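Local coordinates for protein PlzA (Borrelia burgdorferi, PDB 7MIE) that binds the bacterial second messenger c-di-GMP through a PilZ domain, and so probably acts as a receptor in c-di-GMP signalling, at residues Phe191-Gly196 and Asp228-Phe233; Gly209-Ile214 and Ile264-Asp269. All blocks are in the same frame, centred on the assembly; numbering follows the deposited sequence.

Contact 1 (Phe191-Gly196 and Asp228-Phe233); sequences FIKFNG and DLIFSF
Phe191, Ile192 and Lys193 pair with Ser232, Phe231 and Ile230 as neighbouring antiparallel strands of the PilZ-domain beta sheet; the N-to-C directions of the two short strand segments differ by 157°. Reciprocal backbone hydrogen bonds fix the register: Phe191 and Ser232 bond both ways, with Phe191 N to Ser232 O at 2.8 Å, and Lys193 and Ile230 do the same, with Ile230 N to Lys193 O at 2.9 Å. Between them, Ile192 and Phe231 form the non-hydrogen-bonded pair. On their face of the sheet, Ile192 CD1 meets the ring edge of Phe231, 4.0 Å from its CD1, and lies 4.1 Å from Leu229 CD1. The other face is more polar. Turns at chi3 (-71°) and chi4 (-76°) fold the Lys193 chain back across Ile230, leaving NZ 3.9 Å from Ile230 CG2. Lys193 NZ donates to a water at 2.7 Å, which in turn donates to Ile230 O at 2.8 Å and to Ser232 OG. Ile230 O is therefore gripped twice, by Lys193 N and by the water, while Ser232 OG has a further partner in Glu239. Beyond the paired residues, Phe194 packs its CB on Leu229 CB, and its ring meets that of His199. Strand 198-207 flanks 189-193 and strand 240-250 flanks 228-233, an antiparallel arrangement with an apolar inner face characteristic of the PilZ beta barrel.

Contact 2 (Gly209-Ile214 and Ile264-Asp269); sequences GGALVI and IAFDED. With C2E (9,9'-[(2R,3R,3aS,5S,7aR,9R,10R,10aS,12S,14aR)-3,5,10,12-tetrahydroxy-5,12-dioxidooctahydro-2H,7H-difuro[3,2-d:3',2'-j][1,3,7,9,2,8]tetraoxadiphosphacyclododecine-2,9-diyl]bis(2-amino-1,9-dihydro-6H-purin-6-one)), chain C.
Gly209, Gly210 and Ala211 run antiparallel to Ile264, Ala265 and Phe266 in the PilZ barrel, where the end of the DxSxxG motif, Asp205 to Gly210, meets strand 260-266 beneath c-di-GMP. Three backbone hydrogen bonds define the pairing. Phe266 N reaches Gly209 O at 2.9 Å, with the donor tilted 27° from the carbonyl plane. Ala211 and Ile264 bond reciprocally: Ile264 N approaches Ala211 O nearly head-on (C=O...N angle 170°), whereas Ala211 N to Ile264 O is longer, 3.2 Å.

Apolar packing fills the side away from the nucleotide. Gly210 CA sits over the face of the Phe266 ring, 3.5 Å from its centroid and 14° off the normal, a CH-pi contact. Ala211 CB touches Phe266 CZ, and Val213 CG2 meets Ile264 CD1 farther along. Tyr275, from helix 273-283, meets the Phe266 ring edge-to-face.

Ligand contacts occupy the opposite side. One guanine lies flat on the peptide backbone, with Ala211 N 3.3 Å from C2 of the base and Ile264 O 3.3 Å from N9. Ala265 CB approaches the ribose at O4', also 3.3 Å away, while Arg168, Arg172, Asp205 and Ser207 hydrogen-bond the nucleotide.

Where the strands part, one water donates to both Gly209 O and Phe266 O, at 2.7 Å from each.

Both contacts are antiparallel pairings in one curled sheet, and their centres lie 11 Å apart. They share an apolar interior: Ile192 CD1 packs on Ile264 CD1 at 3.5 Å, and Phe231 CD2 on Phe266 CZ at 3.5 Å, so the inward residues of contact 1 complete the core beneath contact 2. Their other faces differ. Contact 1, only partly buried, carries lysine, serine and a bridging water there. The inward Phe231 side chain is about 9 Å from the bound c-di-GMP. Contact 2 is buried, and its glycines and alanines add little bulk, consistent with the flat seating of a guanine there. Strands 210-215 and 228-233 follow each other in sequence, one belonging to each contact.

Contact 1 (Phe191-Gly196 and Asp228-Phe233)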
ATOM      1  N   PHE A 191       7.527 -21.637  -4.725  1.00 39.13           N
ATOM      2  CA  PHE A 191       6.987 -22.666  -5.593  1.00 42.29           C
ATOM      3  C   PHE A 191       6.120 -22.008  -6.651  1.00 41.15           C
ATOM      4  O   PHE A 191       5.455 -21.011  -6.370  1.00 39.31           O
ATOM      5  CB  PHE A 191       6.130 -23.656  -4.795  1.00 43.12           C
ATOM      6  CG  PHE A 191       6.887 -24.460  -3.768  1.00 45.90           C
ATOM      7  CD1 PHE A 191       7.750 -25.478  -4.156  1.00 47.85           C
ATOM      8  CD2 PHE A 191       6.738 -24.204  -2.415  1.00 48.39           C
ATOM      9  CE1 PHE A 191       8.464 -26.212  -3.217  1.00 49.76           C
ATOM     10  CE2 PHE A 191       7.442 -24.944  -1.473  1.00 53.19           C
ATOM     11  CZ  PHE A 191       8.301 -25.950  -1.874  1.00 51.47           C
ATOM     12  N   ILE A 192       6.141 -22.604  -7.845  1.00 42.03           N
ATOM     13  CA  ILE A 192       5.286 -22.268  -8.966  1.00 43.32           C
ATOM     14  C   ILE A 192       4.490 -23.523  -9.341  1.00 47.39           C
ATOM     15  O   ILE A 192       5.074 -24.596  -9.483  1.00 49.01           O
ATOM     16  CB  ILE A 192       6.182 -21.758 -10.120  1.00 47.73           C
ATOM     17  CG1 ILE A 192       6.664 -20.330  -9.851  1.00 50.43           C
ATOM     18  CG2 ILE A 192       5.480 -21.851 -11.465  1.00 48.51           C
ATOM     19  CD1 ILE A 192       5.556 -19.296  -9.845  1.00 46.00           C
ATOM     20  N   LYS A 193       3.161 -23.379  -9.463  1.00 47.61           N
ATOM     21  CA  LYS A 193       2.251 -24.443  -9.868  1.00 52.18           C
ATOM     22  C   LYS A 193       1.517 -24.043 -11.145  1.00 54.37           C
ATOM     23  O   LYS A 193       0.901 -22.978 -11.196  1.00 50.81           O
ATOM     24  CB  LYS A 193       1.162 -24.639  -8.814  1.00 54.05           C
ATOM     25  CG  LYS A 193       1.568 -25.419  -7.576  1.00 57.89           C
ATOM     26  CD  LYS A 193       0.399 -25.931  -6.763  1.00 60.27           C
ATOM     27  CE  LYS A 193      -0.354 -24.833  -6.039  1.00 62.31           C
ATOM     28  NZ  LYS A 193       0.373 -24.354  -4.840  1.00 59.02           N
ATOM     29  N   PHE A 194       1.563 -24.918 -12.157  1.00 56.39           N
ATOM     30  CA  PHE A 194       0.795 -24.754 -13.381  1.00 65.04           C
ATOM     31  C   PHE A 194       0.826 -26.062 -14.166  1.00 71.63           C
ATOM     32  O   PHE A 194       1.842 -26.764 -14.153  1.00 71.55           O
ATOM     33  CB  PHE A 194       1.363 -23.622 -14.243  1.00 71.04           C
ATOM     34  CG  PHE A 194       2.596 -23.974 -15.034  1.00 76.15           C
ATOM     35  CD1 PHE A 194       3.858 -23.912 -14.456  1.00 78.70           C
ATOM     36  CD2 PHE A 194       2.498 -24.368 -16.363  1.00 78.56           C
ATOM     37  CE1 PHE A 194       4.994 -24.245 -15.180  1.00 80.72           C
ATOM     38  CE2 PHE A 194       3.635 -24.699 -17.088  1.00 81.41           C
ATOM     39  CZ  PHE A 194       4.879 -24.639 -16.496  1.00 81.53           C
ATOM     40  N   ASN A 195      -0.274 -26.352 -14.876  1.00 74.08           N
ATOM     41  CA  ASN A 195      -0.432 -27.619 -15.577  1.00 77.36           C
ATOM     42  C   ASN A 195      -0.220 -28.759 -14.584  1.00 79.68           C
ATOM     43  O   ASN A 195       0.651 -29.597 -14.793  1.00 83.63           O
ATOM     44  CB  ASN A 195       0.583 -27.794 -16.714  1.00 77.42           C
ATOM     45  CG  ASN A 195       0.187 -27.147 -18.025  1.00 79.69           C
ATOM     46  OD1 ASN A 195       0.173 -25.923 -18.144  1.00 81.64           O
ATOM     47  ND2 ASN A 195      -0.085 -27.963 -19.031  1.00 81.59           N
ATOM     48  N   GLY A 196      -0.976 -28.741 -13.480  1.00 80.17           N
ATOM     49  CA  GLY A 196      -0.999 -29.801 -12.480  1.00 78.17           C
ATOM     50  C   GLY A 196       0.378 -30.295 -12.027  1.00 75.86           C
ATOM     51  O   GLY A 196       0.544 -31.483 -11.759  1.00 80.04           O
ATOM     52  N   ASP A 228      -1.721 -19.568 -16.740  1.00 47.93           N
ATOM     53  CA  ASP A 228      -2.215 -19.348 -15.394  1.00 49.14           C
ATOM     54  C   ASP A 228      -1.350 -20.137 -14.424  1.00 48.21           C
ATOM     55  O   ASP A 228      -0.989 -21.280 -14.703  1.00 48.63           O
ATOM     56  CB  ASP A 228      -3.630 -19.896 -15.216  1.00 53.18           C
ATOM     57  CG  ASP A 228      -4.746 -18.912 -15.518  1.00 60.37           C
ATOM     58  OD1 ASP A 228      -4.455 -17.787 -15.991  1.00 64.50           O
ATOM     59  OD2 ASP A 228      -5.910 -19.285 -15.283  1.00 66.95           O
ATOM     60  N   LEU A 229      -1.049 -19.529 -13.267  1.00 40.25           N
ATOM     61  CA  LEU A 229      -0.208 -20.207 -12.303  1.00 37.00           C
ATOM     62  C   LEU A 229      -0.558 -19.787 -10.881  1.00 37.06           C
ATOM     63  O   LEU A 229      -1.345 -18.882 -10.652  1.00 35.65           O
ATOM     64  CB  LEU A 229       1.261 -19.935 -12.633  1.00 39.87           C
ATOM     65  CG  LEU A 229       1.660 -18.462 -12.649  1.00 38.31           C
ATOM     66  CD1 LEU A 229       1.971 -17.985 -11.232  1.00 40.09           C
ATOM     67  CD2 LEU A 229       2.857 -18.254 -13.555  1.00 41.59           C
ATOM     68  N   ILE A 230       0.007 -20.520  -9.926  1.00 37.06           N
ATOM     69  CA  ILE A 230      -0.155 -20.202  -8.525  1.00 36.19           C
ATOM     70  C   ILE A 230       1.256 -20.088  -7.957  1.00 36.68           C
ATOM     71  O   ILE A 230       2.077 -20.998  -8.099  1.00 35.29           O
ATOM     72  CB  ILE A 230      -1.042 -21.226  -7.776  1.00 40.42           C
ATOM     73  CG1 ILE A 230      -2.488 -21.192  -8.284  1.00 41.14           C
ATOM     74  CG2 ILE A 230      -0.987 -20.979  -6.277  1.00 39.37           C
ATOM     75  CD1 ILE A 230      -3.282 -22.447  -8.017  1.00 45.72           C
ATOM     76  N   PHE A 231       1.551 -18.901  -7.417  1.00 32.62           N
ATOM     77  CA  PHE A 231       2.840 -18.635  -6.795  1.00 32.91           C
ATOM     78  C   PHE A 231       2.656 -18.771  -5.298  1.00 33.03           C
ATOM     79  O   PHE A 231       1.706 -18.244  -4.738  1.00 32.82           O
ATOM     80  CB  PHE A 231       3.279 -17.211  -7.173  1.00 30.50           C
ATOM     81  CG  PHE A 231       4.432 -16.607  -6.406  1.00 30.60           C
ATOM     82  CD1 PHE A 231       5.711 -17.125  -6.536  1.00 30.65           C
ATOM     83  CD2 PHE A 231       4.249 -15.477  -5.611  1.00 31.15           C
ATOM     84  CE1 PHE A 231       6.782 -16.525  -5.881  1.00 32.10           C
ATOM     85  CE2 PHE A 231       5.323 -14.875  -4.959  1.00 29.38           C
ATOM     86  CZ  PHE A 231       6.582 -15.412  -5.093  1.00 29.40           C
ATOM     87  N   SER A 232       3.577 -19.488  -4.649  1.00 33.85           N
ATOM     88  CA  SER A 232       3.430 -19.678  -3.224  1.00 32.88           C
ATOM     89  C   SER A 232       4.785 -19.746  -2.540  1.00 34.02           C
ATOM     90  O   SER A 232       5.819 -20.069  -3.152  1.00 34.07           O
ATOM     91  CB  SER A 232       2.579 -20.922  -2.931  1.00 37.23           C
ATOM     92  OG  SER A 232       3.312 -22.092  -3.244  1.00 36.57           O
ATOM     93  N   PHE A 233       4.755 -19.408  -1.255  1.00 35.67           N
ATOM     94  CA  PHE A 233       5.927 -19.572  -0.414  1.00 39.32           C
ATOM     95  C   PHE A 233       5.500 -19.770   1.035  1.00 40.43           C
ATOM     96  O   PHE A 233       4.423 -19.349   1.446  1.00 39.86           O
ATOM     97  CB  PHE A 233       6.831 -18.340  -0.504  1.00 37.24           C
ATOM     98  CG  PHE A 233       6.107 -17.019  -0.367  1.00 40.24           C
ATOM     99  CD1 PHE A 233       5.576 -16.379  -1.485  1.00 39.34           C
ATOM    100  CD2 PHE A 233       6.006 -16.382   0.864  1.00 38.79           C
ATOM    101  CE1 PHE A 233       4.942 -15.145  -1.358  1.00 40.67           C
ATOM    102  CE2 PHE A 233       5.379 -15.148   0.986  1.00 42.36           C
ATOM    103  CZ  PHE A 233       4.850 -14.526  -0.127  1.00 38.96           C
TER
HETATM  104  O   HOH W   1       2.277 -22.855  -6.053  1.00 43.65           O

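Contact 2 (Gly209-Ile214 and Ile264-Asp269)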
ATOM      1  N   GLY A 209       2.220  -5.995  -7.093  1.00 22.85           N
ATOM      2  CA  GLY A 209       1.414  -6.599  -8.152  1.00 23.62           C
ATOM      3  C   GLY A 209       1.998  -7.867  -8.783  1.00 23.90           C
ATOM      4  O   GLY A 209       1.366  -8.449  -9.682  1.00 24.40           O
ATOM      5  N   GLY A 210       3.197  -8.301  -8.374  1.00 22.33           N
ATOM      6  CA  GLY A 210       3.754  -9.496  -9.008  1.00 23.06           C
ATOM      7  C   GLY A 210       5.136  -9.873  -8.484  1.00 22.45           C
ATOM      8  O   GLY A 210       5.547  -9.416  -7.418  1.00 22.95           O
ATOM      9  N   ALA A 211       5.875 -10.660  -9.286  1.00 22.78           N
ATOM     10  CA  ALA A 211       7.128 -11.244  -8.851  1.00 23.32           C
ATOM     11  C   ALA A 211       7.933 -11.664 -10.064  1.00 24.10           C
ATOM     12  O   ALA A 211       7.371 -11.874 -11.134  1.00 24.90           O
ATOM     13  CB  ALA A 211       6.884 -12.451  -7.951  1.00 22.91           C
ATOM     14  N   LEU A 212       9.254 -11.723  -9.897  1.00 26.87           N
ATOM     15  CA  LEU A 212      10.094 -12.379 -10.888  1.00 28.08           C
ATOM     16  C   LEU A 212      10.721 -13.561 -10.178  1.00 28.90           C
ATOM     17  O   LEU A 212      11.209 -13.396  -9.058  1.00 28.05           O
ATOM     18  CB  LEU A 212      11.199 -11.429 -11.373  1.00 29.79           C
ATOM     19  CG  LEU A 212      12.193 -12.054 -12.367  1.00 32.86           C
ATOM     20  CD1 LEU A 212      11.529 -12.385 -13.711  1.00 32.64           C
ATOM     21  CD2 LEU A 212      13.365 -11.115 -12.608  1.00 34.74           C
ATOM     22  N   VAL A 213      10.641 -14.755 -10.796  1.00 31.87           N
ATOM     23  CA  VAL A 213      11.221 -15.939 -10.191  1.00 32.47           C
ATOM     24  C   VAL A 213      12.122 -16.609 -11.229  1.00 36.26           C
ATOM     25  O   VAL A 213      11.941 -16.422 -12.423  1.00 35.75           O
ATOM     26  CB  VAL A 213      10.153 -16.927  -9.694  1.00 34.66           C
ATOM     27  CG1 VAL A 213       9.257 -16.305  -8.619  1.00 33.73           C
ATOM     28  CG2 VAL A 213       9.325 -17.465 -10.864  1.00 32.94           C
ATOM     29  N   ILE A 214      13.110 -17.351 -10.730  1.00 41.85           N
ATOM     30  CA  ILE A 214      14.013 -18.131 -11.562  1.00 47.96           C
ATOM     31  C   ILE A 214      13.781 -19.610 -11.267  1.00 48.19           C
ATOM     32  O   ILE A 214      13.554 -19.982 -10.118  1.00 48.92           O
ATOM     33  CB  ILE A 214      15.470 -17.697 -11.299  1.00 47.49           C
ATOM     34  CG1 ILE A 214      15.805 -16.461 -12.131  1.00 49.96           C
ATOM     35  CG2 ILE A 214      16.452 -18.837 -11.541  1.00 53.25           C
ATOM     36  CD1 ILE A 214      17.270 -16.087 -12.152  1.00 55.52           C
ATOM     37  N   ILE A 264       5.633 -12.474 -13.376  1.00 27.15           N
ATOM     38  CA  ILE A 264       4.283 -12.869 -13.006  1.00 27.70           C
ATOM     39  C   ILE A 264       3.502 -11.626 -12.597  1.00 28.03           C
ATOM     40  O   ILE A 264       4.001 -10.815 -11.824  1.00 26.30           O
ATOM     41  CB  ILE A 264       4.329 -13.840 -11.803  1.00 27.95           C
ATOM     42  CG1 ILE A 264       5.159 -15.097 -12.113  1.00 29.98           C
ATOM     43  CG2 ILE A 264       2.910 -14.155 -11.304  1.00 28.20           C
ATOM     44  CD1 ILE A 264       5.549 -15.913 -10.892  1.00 32.13           C
ATOM     45  N   ALA A 265       2.279 -11.500 -13.115  1.00 26.45           N
ATOM     46  CA  ALA A 265       1.303 -10.516 -12.692  1.00 27.11           C
ATOM     47  C   ALA A 265       0.261 -11.249 -11.875  1.00 28.21           C
ATOM     48  O   ALA A 265      -0.449 -12.116 -12.431  1.00 29.84           O
ATOM     49  CB  ALA A 265       0.626  -9.896 -13.918  1.00 27.98           C
ATOM     50  N   PHE A 266       0.155 -10.899 -10.584  1.00 25.41           N
ATOM     51  CA  PHE A 266      -0.873 -11.473  -9.728  1.00 25.81           C
ATOM     52  C   PHE A 266      -2.255 -10.998 -10.174  1.00 27.92           C
ATOM     53  O   PHE A 266      -2.426  -9.838 -10.542  1.00 28.24           O
ATOM     54  CB  PHE A 266      -0.629 -11.100  -8.258  1.00 26.18           C
ATOM     55  CG  PHE A 266       0.717 -11.521  -7.709  1.00 24.95           C
ATOM     56  CD1 PHE A 266       1.370 -12.652  -8.174  1.00 25.60           C
ATOM     57  CD2 PHE A 266       1.333 -10.773  -6.723  1.00 24.14           C
ATOM     58  CE1 PHE A 266       2.587 -13.046  -7.632  1.00 25.84           C
ATOM     59  CE2 PHE A 266       2.572 -11.129  -6.206  1.00 24.84           C
ATOM     60  CZ  PHE A 266       3.197 -12.273  -6.656  1.00 26.38           C
ATOM     61  N   ASP A 267      -3.251 -11.896 -10.140  1.00 29.05           N
ATOM     62  CA  ASP A 267      -4.609 -11.493 -10.499  1.00 31.99           C
ATOM     63  C   ASP A 267      -5.077 -10.365  -9.583  1.00 32.19           C
ATOM     64  O   ASP A 267      -5.148 -10.528  -8.363  1.00 31.43           O
ATOM     65  CB  ASP A 267      -5.554 -12.700 -10.459  1.00 34.46           C
ATOM     66  CG  ASP A 267      -5.240 -13.787 -11.482  1.00 39.42           C
ATOM     67  OD1 ASP A 267      -4.473 -13.520 -12.400  1.00 40.57           O
ATOM     68  OD2 ASP A 267      -5.805 -14.907 -11.354  1.00 43.27           O
ATOM     69  N   GLU A 268      -5.379  -9.205 -10.191  1.00 37.42           N
ATOM     70  CA  GLU A 268      -5.417  -7.936  -9.463  1.00 39.70           C
ATOM     71  C   GLU A 268      -6.516  -7.900  -8.399  1.00 41.96           C
ATOM     72  O   GLU A 268      -6.420  -7.143  -7.435  1.00 41.74           O
ATOM     73  CB  GLU A 268      -5.631  -6.774 -10.438  1.00 46.44           C
ATOM     74  CG  GLU A 268      -7.094  -6.414 -10.616  1.00 54.49           C
ATOM     75  CD  GLU A 268      -7.503  -5.738 -11.917  1.00 63.53           C
ATOM     76  OE1 GLU A 268      -6.721  -4.885 -12.423  1.00 60.28           O
ATOM     77  OE2 GLU A 268      -8.607  -6.079 -12.427  1.00 68.21           O
ATOM     78  N   ASP A 269      -7.589  -8.671  -8.588  1.00 39.48           N
ATOM     79  CA  ASP A 269      -8.710  -8.595  -7.662  1.00 41.47           C
ATOM     80  C   ASP A 269      -8.666  -9.689  -6.600  1.00 39.44           C
ATOM     81  O   ASP A 269      -9.611  -9.809  -5.836  1.00 39.88           O
ATOM     82  CB  ASP A 269     -10.051  -8.566  -8.401  1.00 48.98           C
ATOM     83  CG  ASP A 269     -10.275  -7.258  -9.145  1.00 56.67           C
ATOM     84  OD1 ASP A 269      -9.759  -6.206  -8.672  1.00 61.99           O
ATOM     85  OD2 ASP A 269     -10.953  -7.293 -10.201  1.00 61.34           O
TER
HETATM   86  P1  C2E C 302       1.771  -5.843 -17.253  1.00 34.07           P
HETATM   87  O2P C2E C 302       2.822  -6.421 -18.100  1.00 32.01           O
HETATM   88  O1P C2E C 302       0.335  -6.285 -17.380  1.00 35.83           O
HETATM   89  O5' C2E C 302       2.177  -6.304 -15.767  1.00 31.12           O
HETATM   90  C5' C2E C 302       1.254  -6.026 -14.701  1.00 29.84           C
HETATM   91  C4' C2E C 302       1.983  -6.086 -13.379  1.00 28.94           C
HETATM   92  O4' C2E C 302       2.595  -7.385 -13.222  1.00 29.81           O
HETATM   93  C3' C2E C 302       3.158  -5.115 -13.230  1.00 26.53           C
HETATM   94  O3' C2E C 302       2.621  -3.860 -12.826  1.00 28.78           O
HETATM   95  C2' C2E C 302       3.843  -5.763 -11.997  1.00 27.43           C
HETATM   96  O2' C2E C 302       3.079  -5.502 -10.836  1.00 29.10           O
HETATM   97  C1' C2E C 302       3.673  -7.260 -12.311  1.00 27.40           C
HETATM   98  N9  C2E C 302       4.867  -7.832 -12.913  1.00 27.23           N
HETATM   99  C8  C2E C 302       5.089  -8.248 -14.206  1.00 26.33           C
HETATM  100  N7  C2E C 302       6.293  -8.716 -14.398  1.00 28.32           N
HETATM  101  C5  C2E C 302       6.911  -8.560 -13.153  1.00 26.00           C
HETATM  102  C6  C2E C 302       8.231  -8.857 -12.743  1.00 27.15           C
HETATM  103  O6  C2E C 302       9.158  -9.271 -13.454  1.00 28.46           O
HETATM  104  N1  C2E C 302       8.429  -8.527 -11.390  1.00 25.70           N
HETATM  105  C2  C2E C 302       7.470  -8.000 -10.548  1.00 24.55           C
HETATM  106  N2  C2E C 302       7.823  -7.728  -9.273  1.00 23.07           N
HETATM  107  N3  C2E C 302       6.231  -7.714 -10.929  1.00 25.73           N
HETATM  108  C4  C2E C 302       6.034  -8.025 -12.241  1.00 26.09           C
HETATM  109  P11 C2E C 302       3.562  -2.553 -13.005  1.00 26.77           P
HETATM  110  O21 C2E C 302       2.796  -1.474 -12.316  1.00 26.21           O
HETATM  111  O11 C2E C 302       4.918  -2.911 -12.461  1.00 28.00           O
HETATM  112  O5A C2E C 302       3.677  -2.416 -14.608  1.00 27.57           O
HETATM  113  C5A C2E C 302       2.503  -1.874 -15.264  1.00 30.70           C
HETATM  114  C4A C2E C 302       2.645  -2.087 -16.745  1.00 30.67           C
HETATM  115  O4A C2E C 302       3.776  -1.335 -17.245  1.00 31.30           O
HETATM  116  C3A C2E C 302       2.945  -3.533 -17.143  1.00 32.23           C
HETATM  117  O3A C2E C 302       1.704  -4.236 -17.143  1.00 33.36           O
HETATM  118  C2A C2E C 302       3.589  -3.320 -18.510  1.00 33.91           C
HETATM  119  O2A C2E C 302       2.630  -3.049 -19.523  1.00 35.30           O
HETATM  120  C1A C2E C 302       4.449  -2.085 -18.215  1.00 30.10           C
HETATM  121  N91 C2E C 302       5.809  -2.381 -17.804  1.00 30.68           N
HETATM  122  C81 C2E C 302       6.353  -2.266 -16.542  1.00 29.25           C
HETATM  123  N71 C2E C 302       7.612  -2.620 -16.519  1.00 30.31           N
HETATM  124  C51 C2E C 302       7.921  -2.973 -17.836  1.00 32.17           C
HETATM  125  C61 C2E C 302       9.138  -3.426 -18.425  1.00 32.71           C
HETATM  126  O61 C2E C 302      10.253  -3.601 -17.917  1.00 34.25           O
HETATM  127  N11 C2E C 302       8.989  -3.655 -19.790  1.00 38.01           N
HETATM  128  C21 C2E C 302       7.821  -3.530 -20.498  1.00 36.43           C
HETATM  129  N21 C2E C 302       7.897  -3.817 -21.809  1.00 38.45           N
HETATM  130  N31 C2E C 302       6.688  -3.063 -19.971  1.00 33.77           N
HETATM  131  C41 C2E C 302       6.810  -2.827 -18.627  1.00 30.89           C
HETATM  132  O   HOH W   2      -0.985  -7.520 -10.522  1.00 32.18           O